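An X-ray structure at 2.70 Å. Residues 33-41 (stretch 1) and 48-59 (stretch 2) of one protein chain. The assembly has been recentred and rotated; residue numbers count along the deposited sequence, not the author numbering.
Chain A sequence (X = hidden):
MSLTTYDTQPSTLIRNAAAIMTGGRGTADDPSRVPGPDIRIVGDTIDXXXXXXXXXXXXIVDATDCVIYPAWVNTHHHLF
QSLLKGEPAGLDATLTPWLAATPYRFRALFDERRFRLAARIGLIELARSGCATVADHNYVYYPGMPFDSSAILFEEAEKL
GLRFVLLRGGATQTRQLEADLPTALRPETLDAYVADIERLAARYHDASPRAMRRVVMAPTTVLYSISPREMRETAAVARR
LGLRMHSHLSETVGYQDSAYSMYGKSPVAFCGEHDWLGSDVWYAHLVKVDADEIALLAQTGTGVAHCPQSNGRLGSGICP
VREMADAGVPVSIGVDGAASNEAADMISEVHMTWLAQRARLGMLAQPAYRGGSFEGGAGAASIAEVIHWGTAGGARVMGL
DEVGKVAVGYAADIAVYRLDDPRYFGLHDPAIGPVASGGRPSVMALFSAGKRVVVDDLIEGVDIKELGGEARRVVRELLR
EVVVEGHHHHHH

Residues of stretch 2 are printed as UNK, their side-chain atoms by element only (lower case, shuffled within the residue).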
ATOM      1  N   ARG A  33       8.184  15.423 -13.646  1.00 56.65           N
ATOM      2  CA  ARG A  33       9.124  14.717 -14.492  1.00 56.29           C
ATOM      3  C   ARG A  33      10.382  15.555 -14.486  1.00 57.99           C
ATOM      4  O   ARG A  33      10.330  16.780 -14.623  1.00 58.60           O
ATOM      5  CB  ARG A  33       8.591  14.614 -15.915  1.00 54.21           C
ATOM      6  CG  ARG A  33       9.441  13.774 -16.832  1.00 52.74           C
ATOM      7  CD  ARG A  33       9.019  13.985 -18.264  1.00 53.18           C
ATOM      8  NE  ARG A  33       9.602  13.008 -19.173  1.00 52.69           N
ATOM      9  CZ  ARG A  33       8.887  12.224 -19.968  1.00 53.26           C
ATOM     10  NH1 ARG A  33       7.557  12.297 -19.967  1.00 51.15           N
ATOM     11  NH2 ARG A  33       9.505  11.368 -20.766  1.00 53.48           N
ATOM     12  N   VAL A  34      11.522  14.914 -14.309  1.00 60.20           N
ATOM     13  CA  VAL A  34      12.750  15.671 -14.303  1.00 62.90           C
ATOM     14  C   VAL A  34      13.610  15.266 -15.474  1.00 64.81           C
ATOM     15  O   VAL A  34      14.258  14.223 -15.465  1.00 64.22           O
ATOM     16  CB  VAL A  34      13.542  15.467 -13.004  1.00 61.95           C
ATOM     17  CG1 VAL A  34      13.831  14.003 -12.795  1.00 61.88           C
ATOM     18  CG2 VAL A  34      14.838  16.238 -13.065  1.00 64.14           C
ATOM     19  N   PRO A  35      13.567  16.052 -16.549  1.00 68.60           N
ATOM     20  CA  PRO A  35      14.449  15.587 -17.623  1.00 69.14           C
ATOM     21  C   PRO A  35      15.878  15.693 -17.075  1.00 66.51           C
ATOM     22  O   PRO A  35      16.392  16.795 -16.842  1.00 63.33           O
ATOM     23  CB  PRO A  35      14.131  16.559 -18.773  1.00 70.72           C
ATOM     24  CG  PRO A  35      12.622  16.787 -18.575  1.00 70.44           C
ATOM     25  CD  PRO A  35      12.539  16.987 -17.058  1.00 70.26           C
ATOM     26  N   GLY A  36      16.462  14.525 -16.817  1.00 64.60           N
ATOM     27  CA  GLY A  36      17.810  14.409 -16.275  1.00 66.12           C
ATOM     28  C   GLY A  36      18.145  12.993 -16.652  1.00 66.08           C
ATOM     29  O   GLY A  36      17.209  12.276 -17.008  1.00 69.56           O
ATOM     30  N   PRO A  37      19.411  12.537 -16.619  1.00 63.85           N
ATOM     31  CA  PRO A  37      19.551  11.131 -17.029  1.00 61.78           C
ATOM     32  C   PRO A  37      20.036  10.086 -16.019  1.00 60.96           C
ATOM     33  O   PRO A  37      19.548   8.958 -16.032  1.00 60.15           O
ATOM     34  CB  PRO A  37      20.474  11.226 -18.235  1.00 59.53           C
ATOM     35  CG  PRO A  37      21.445  12.257 -17.778  1.00 62.31           C
ATOM     36  CD  PRO A  37      20.604  13.305 -17.013  1.00 62.80           C
ATOM     37  N   ASP A  38      20.996  10.431 -15.162  1.00 60.84           N
ATOM     38  CA  ASP A  38      21.502   9.448 -14.196  1.00 59.90           C
ATOM     39  C   ASP A  38      21.058   9.740 -12.773  1.00 58.86           C
ATOM     40  O   ASP A  38      20.546  10.823 -12.481  1.00 57.30           O
ATOM     41  CB  ASP A  38      23.040   9.381 -14.215  1.00 60.82           C
ATOM     42  CG  ASP A  38      23.615   9.335 -15.618  1.00 61.93           C
ATOM     43  OD1 ASP A  38      24.194  10.358 -16.045  1.00 61.28           O
ATOM     44  OD2 ASP A  38      23.485   8.285 -16.292  1.00 61.35           O
ATOM     45  N   ILE A  39      21.266   8.760 -11.892  1.00 58.29           N
ATOM     46  CA  ILE A  39      20.918   8.888 -10.478  1.00 57.94           C
ATOM     47  C   ILE A  39      21.919   8.177  -9.573  1.00 57.94           C
ATOM     48  O   ILE A  39      22.165   6.980  -9.725  1.00 56.57           O
ATOM     49  CB  ILE A  39      19.530   8.311 -10.180  1.00 58.19           C
ATOM     50  CG1 ILE A  39      18.477   9.001 -11.054  1.00 58.50           C
ATOM     51  CG2 ILE A  39      19.199   8.498  -8.698  1.00 56.51           C
ATOM     52  CD1 ILE A  39      17.094   8.426 -10.910  1.00 59.13           C
ATOM     53  N   ARG A  40      22.493   8.927  -8.635  1.00 58.28           N
ATOM     54  CA  ARG A  40      23.461   8.372  -7.691  1.00 58.90           C
ATOM     55  C   ARG A  40      22.812   8.092  -6.337  1.00 58.93           C
ATOM     56  O   ARG A  40      22.070   8.909  -5.803  1.00 58.81           O
ATOM     57  CB  ARG A  40      24.653   9.323  -7.511  1.00 58.83           C
ATOM     58  CG  ARG A  40      25.636   8.885  -6.433  1.00 58.70           C
ATOM     59  CD  ARG A  40      27.006   9.557  -6.539  1.00 60.39           C
ATOM     60  NE  ARG A  40      27.905   8.819  -7.425  1.00 61.18           N
ATOM     61  CZ  ARG A  40      28.109   9.125  -8.702  1.00 62.91           C
ATOM     62  NH1 ARG A  40      27.477  10.163  -9.233  1.00 63.25           N
ATOM     63  NH2 ARG A  40      28.937   8.396  -9.447  1.00 61.74           N
ATOM     64  N   ILE A  41      23.094   6.921  -5.788  1.00 59.26           N
ATOM     65  CA  ILE A  41      22.545   6.530  -4.504  1.00 59.37           C
ATOM     66  C   ILE A  41      23.671   6.199  -3.531  1.00 59.94           C
ATOM     67  O   ILE A  41      24.563   5.402  -3.845  1.00 59.60           O
ATOM     68  CB  ILE A  41      21.650   5.268  -4.642  1.00 58.80           C
ATOM     69  CG1 ILE A  41      20.449   5.567  -5.540  1.00 57.28           C
ATOM     70  CG2 ILE A  41      21.211   4.776  -3.257  1.00 57.95           C
ATOM     71  CD1 ILE A  41      19.648   4.327  -5.924  1.00 52.66           C
ATOM     72  N   UNK A  48      22.046  12.321  -5.955  1.00 55.20           N
ATOM     73  CA  UNK A  48      22.045  13.290  -7.035  1.00 55.41           C
ATOM     74  C   UNK A  48      21.235  12.840  -8.236  1.00 55.82           C
ATOM     75  O   UNK A  48      20.953  11.652  -8.414  1.00 54.01           O
ATOM     76  c   UNK A  48      23.470  13.579  -7.465  1.00 55.68           C
ATOM     77  N   UNK A  49      20.885  13.810  -9.071  1.00 56.39           N
ATOM     78  CA  UNK A  49      20.117  13.537 -10.265  1.00 57.17           C
ATOM     79  C   UNK A  49      20.551  14.391 -11.466  1.00 58.08           C
ATOM     80  O   UNK A  49      20.657  15.617 -11.372  1.00 57.04           O
ATOM     81  c   UNK A  49      17.814  13.446 -11.242  1.00 57.27           C
ATOM     82  c   UNK A  49      18.164  12.911  -8.825  1.00 58.14           C
ATOM     83  c   UNK A  49      18.624  13.776  -9.998  1.00 56.77           C
ATOM     84  c   UNK A  49      16.805  13.305  -8.264  1.00 56.77           C
ATOM     85  N   UNK A  50      20.820  13.721 -12.587  1.00 59.48           N
ATOM     86  CA  UNK A  50      21.171  14.413 -13.818  1.00 58.21           C
ATOM     87  C   UNK A  50      22.619  14.638 -14.195  1.00 58.17           C
ATOM     88  O   UNK A  50      23.315  15.438 -13.576  1.00 60.93           O
ATOM     89  N   UNK A  51      23.075  13.938 -15.222  1.00 56.98           N
ATOM     90  CA  UNK A  51      24.439  14.109 -15.717  1.00 56.91           C
ATOM     91  C   UNK A  51      25.530  13.868 -14.678  1.00 55.98           C
ATOM     92  O   UNK A  51      26.212  14.798 -14.276  1.00 56.13           O
ATOM     93  c   UNK A  51      24.585  15.507 -16.307  1.00 55.67           C
ATOM     94  N   UNK A  52      25.706  12.610 -14.279  1.00 57.42           N
ATOM     95  CA  UNK A  52      26.696  12.216 -13.276  1.00 56.93           C
ATOM     96  C   UNK A  52      27.767  11.289 -13.863  1.00 58.27           C
ATOM     97  O   UNK A  52      27.463  10.353 -14.605  1.00 59.31           O
ATOM     98  c   UNK A  52      24.636  12.080 -11.715  1.00 53.41           C
ATOM     99  c   UNK A  52      25.986  11.495 -12.132  1.00 55.14           C
ATOM    100  c   UNK A  52      24.851  13.329 -10.869  1.00 50.83           C
ATOM    101  c   UNK A  52      23.842  11.032 -10.971  1.00 51.43           C
ATOM    102  N   UNK A  53      29.024  11.552 -13.532  1.00 60.06           N
ATOM    103  CA  UNK A  53      30.124  10.728 -14.032  1.00 61.27           C
ATOM    104  C   UNK A  53      30.379   9.571 -13.062  1.00 61.72           C
ATOM    105  O   UNK A  53      30.431   9.762 -11.847  1.00 62.01           O
ATOM    106  c   UNK A  53      31.387  11.576 -14.202  1.00 60.01           C
ATOM    107  N   UNK A  54      30.526   8.350 -13.588  1.00 62.72           N
ATOM    108  CA  UNK A  54      30.768   7.197 -12.716  1.00 63.43           C
ATOM    109  C   UNK A  54      31.963   7.374 -11.791  1.00 63.94           C
ATOM    110  O   UNK A  54      32.863   8.170 -12.061  1.00 64.54           O
ATOM    111  c   UNK A  54      31.440   6.733 -14.951  1.00 64.14           C
ATOM    112  c   UNK A  54      30.575   7.959 -15.005  1.00 63.36           C
ATOM    113  c   UNK A  54      30.947   6.045 -13.704  1.00 63.39           C
ATOM    114  N   UNK A  55      31.952   6.637 -10.685  1.00 64.33           N
ATOM    115  CA  UNK A  55      33.042   6.697  -9.716  1.00 63.69           C
ATOM    116  C   UNK A  55      33.746   5.355  -9.584  1.00 64.41           C
ATOM    117  O   UNK A  55      33.144   4.286  -9.771  1.00 64.42           O
ATOM    118  c   UNK A  55      32.528   7.135  -8.350  1.00 62.98           C
ATOM    119  c   UNK A  55      31.460   8.922  -7.038  1.00 62.83           C
ATOM    120  n   UNK A  55      30.973  10.294  -7.067  1.00 63.14           N
ATOM    121  n   UNK A  55      30.002  10.146  -4.990  1.00 62.28           N
ATOM    122  c   UNK A  55      32.152   8.576  -8.321  1.00 61.74           C
ATOM    123  n   UNK A  55      29.869  12.110  -6.187  1.00 62.02           N
ATOM    124  c   UNK A  55      30.282  10.852  -6.081  1.00 63.21           C
ATOM    125  N   UNK A  56      35.040   5.395  -9.255  1.00 64.38           N
ATOM    126  CA  UNK A  56      35.781   4.145  -9.113  1.00 64.05           C
ATOM    127  C   UNK A  56      35.160   3.210  -8.088  1.00 63.63           C
ATOM    128  O   UNK A  56      34.757   3.641  -7.006  1.00 62.02           O
ATOM    129  c   UNK A  56      36.919   5.952  -8.035  1.00 64.44           C
ATOM    130  c   UNK A  56      35.873   6.564  -8.915  1.00 63.76           C
ATOM    131  c   UNK A  56      37.178   4.620  -8.718  1.00 64.99           C
ATOM    132  N   UNK A  57      35.078   1.932  -8.459  1.00 63.98           N
ATOM    133  CA  UNK A  57      34.534   0.909  -7.584  1.00 64.60           C
ATOM    134  C   UNK A  57      33.058   1.047  -7.263  1.00 66.30           C
ATOM    135  O   UNK A  57      32.519   0.284  -6.458  1.00 67.31           O
ATOM    136  N   UNK A  58      32.396   2.018  -7.881  1.00 65.86           N
ATOM    137  CA  UNK A  58      30.978   2.234  -7.638  1.00 64.21           C
ATOM    138  C   UNK A  58      30.134   1.227  -8.414  1.00 63.63           C
ATOM    139  O   UNK A  58      30.543   0.746  -9.470  1.00 63.62           O
ATOM    140  o   UNK A  58      28.620   6.319  -7.324  1.00 68.74           O
ATOM    141  c   UNK A  58      28.895   5.454  -8.188  1.00 68.68           C
ATOM    142  c   UNK A  58      30.613   3.653  -8.049  1.00 64.92           C
ATOM    143  o   UNK A  58      28.944   5.688  -9.419  1.00 70.78           O
ATOM    144  c   UNK A  58      29.197   4.048  -7.730  1.00 67.10           C
ATOM    145  N   UNK A  59      28.963   0.891  -7.884  1.00 62.64           N
ATOM    146  CA  UNK A  59      28.091  -0.049  -8.577  1.00 61.55           C
ATOM    147  C   UNK A  59      27.366   0.690  -9.679  1.00 61.85           C
ATOM    148  O   UNK A  59      26.886   1.816  -9.481  1.00 61.50           O
ATOM    149  c   UNK A  59      27.040  -0.650  -7.645  1.00 61.22           C
ATOM    150  c   UNK A  59      26.055  -1.514  -8.428  1.00 57.45           C
ATOM    151  o   UNK A  59      27.691  -1.446  -6.649  1.00 62.99           O
TER

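Position 48 has one side-chain carbon, a CB and nothing more. It lies 4.4 Å from CB of Arg40, on the same face of the sheet. This is Ala48. Its O accepts a hydrogen bond from Arg40 N at 3.1 Å; the return bond, Ala48 N to Arg40 O, is weak at 3.4 Å.

Position 49 carries four carbons, forked at the first, with one arm two carbons long. One of its carbons comes near Val34 and Ile39. This is Ile49. Its CG2 sits 4.3 Å from Val34 CG1 and 4.5 Å from Ile39 CG1, an apolar patch on the other face.

Position 50 has no side-chain atoms, so it is Gly50. With phi/psi of 95/110, a CB would jam against the carbonyl O of Ile49. Gly50 N donates to Asp38 O at 2.9 Å, almost linearly.

Position 51 has a single carbon pointing away from stretch 1: Ala51. Its backbone N is 3.1 Å from Pro37 CD.

Position 52 has four carbons forked at the second. One end carbon packs on Asp38 and the backbone of Arg40. This is Leu52. Its CD1 packs 3.4 Å from Arg40 N and 3.7 Å from Asp38 CB. Leu52 N donates to Asp38 OD1 at 3.2 Å.

Position 53 has one carbon, directed away: Ala53. It contributes its backbone, as Ala53 O accepts from Arg40 NH2 at 3.1 Å.

At position 54, three carbons close a ring onto the backbone N. This is Pro54, also directed away.

Position 55 shows three carbons, a nitrogen, then a carbon bearing two nitrogens. The planar end lies flat on the guanidinium of Arg40. This is Arg55. The two centres are 3.8 Å apart and the planes at 19°.

Position 56 repeats the three-carbon ring: Pro56. It does not touch stretch 1.

Position 57 lacks a side chain and has positive phi, which favours glycine. Gly57 lies within the type II turn that begins at Arg55.

Position 58 has three carbons, the third carrying two oxygens. The two oxygens face the guanidinium of Arg40. This is Glu58. Its OE2 forms a salt bridge with Arg40 NE at 2.6 Å. Its OE1 takes a weak bond from Arg40 NH2 at 2.7 Å.

Position 59 has one carbon carrying an oxygen and a carbon, hence Thr59. It is out of reach.

The contact has two parts. A short antiparallel pairing sets Ile39 against Ile49 and Arg40 against Ala48, and Asp38 extends it by binding two backbone amides. Beyond it, Arg40 reaches into the loop. Glu58 and Ala53 O meet its guanidinium at the edge, while Arg55 covers one face. The carboxylate of Glu58 helps offset the like charges of the stacked arginines.

Stretch 2 (48-59) AIGALAPRPGET
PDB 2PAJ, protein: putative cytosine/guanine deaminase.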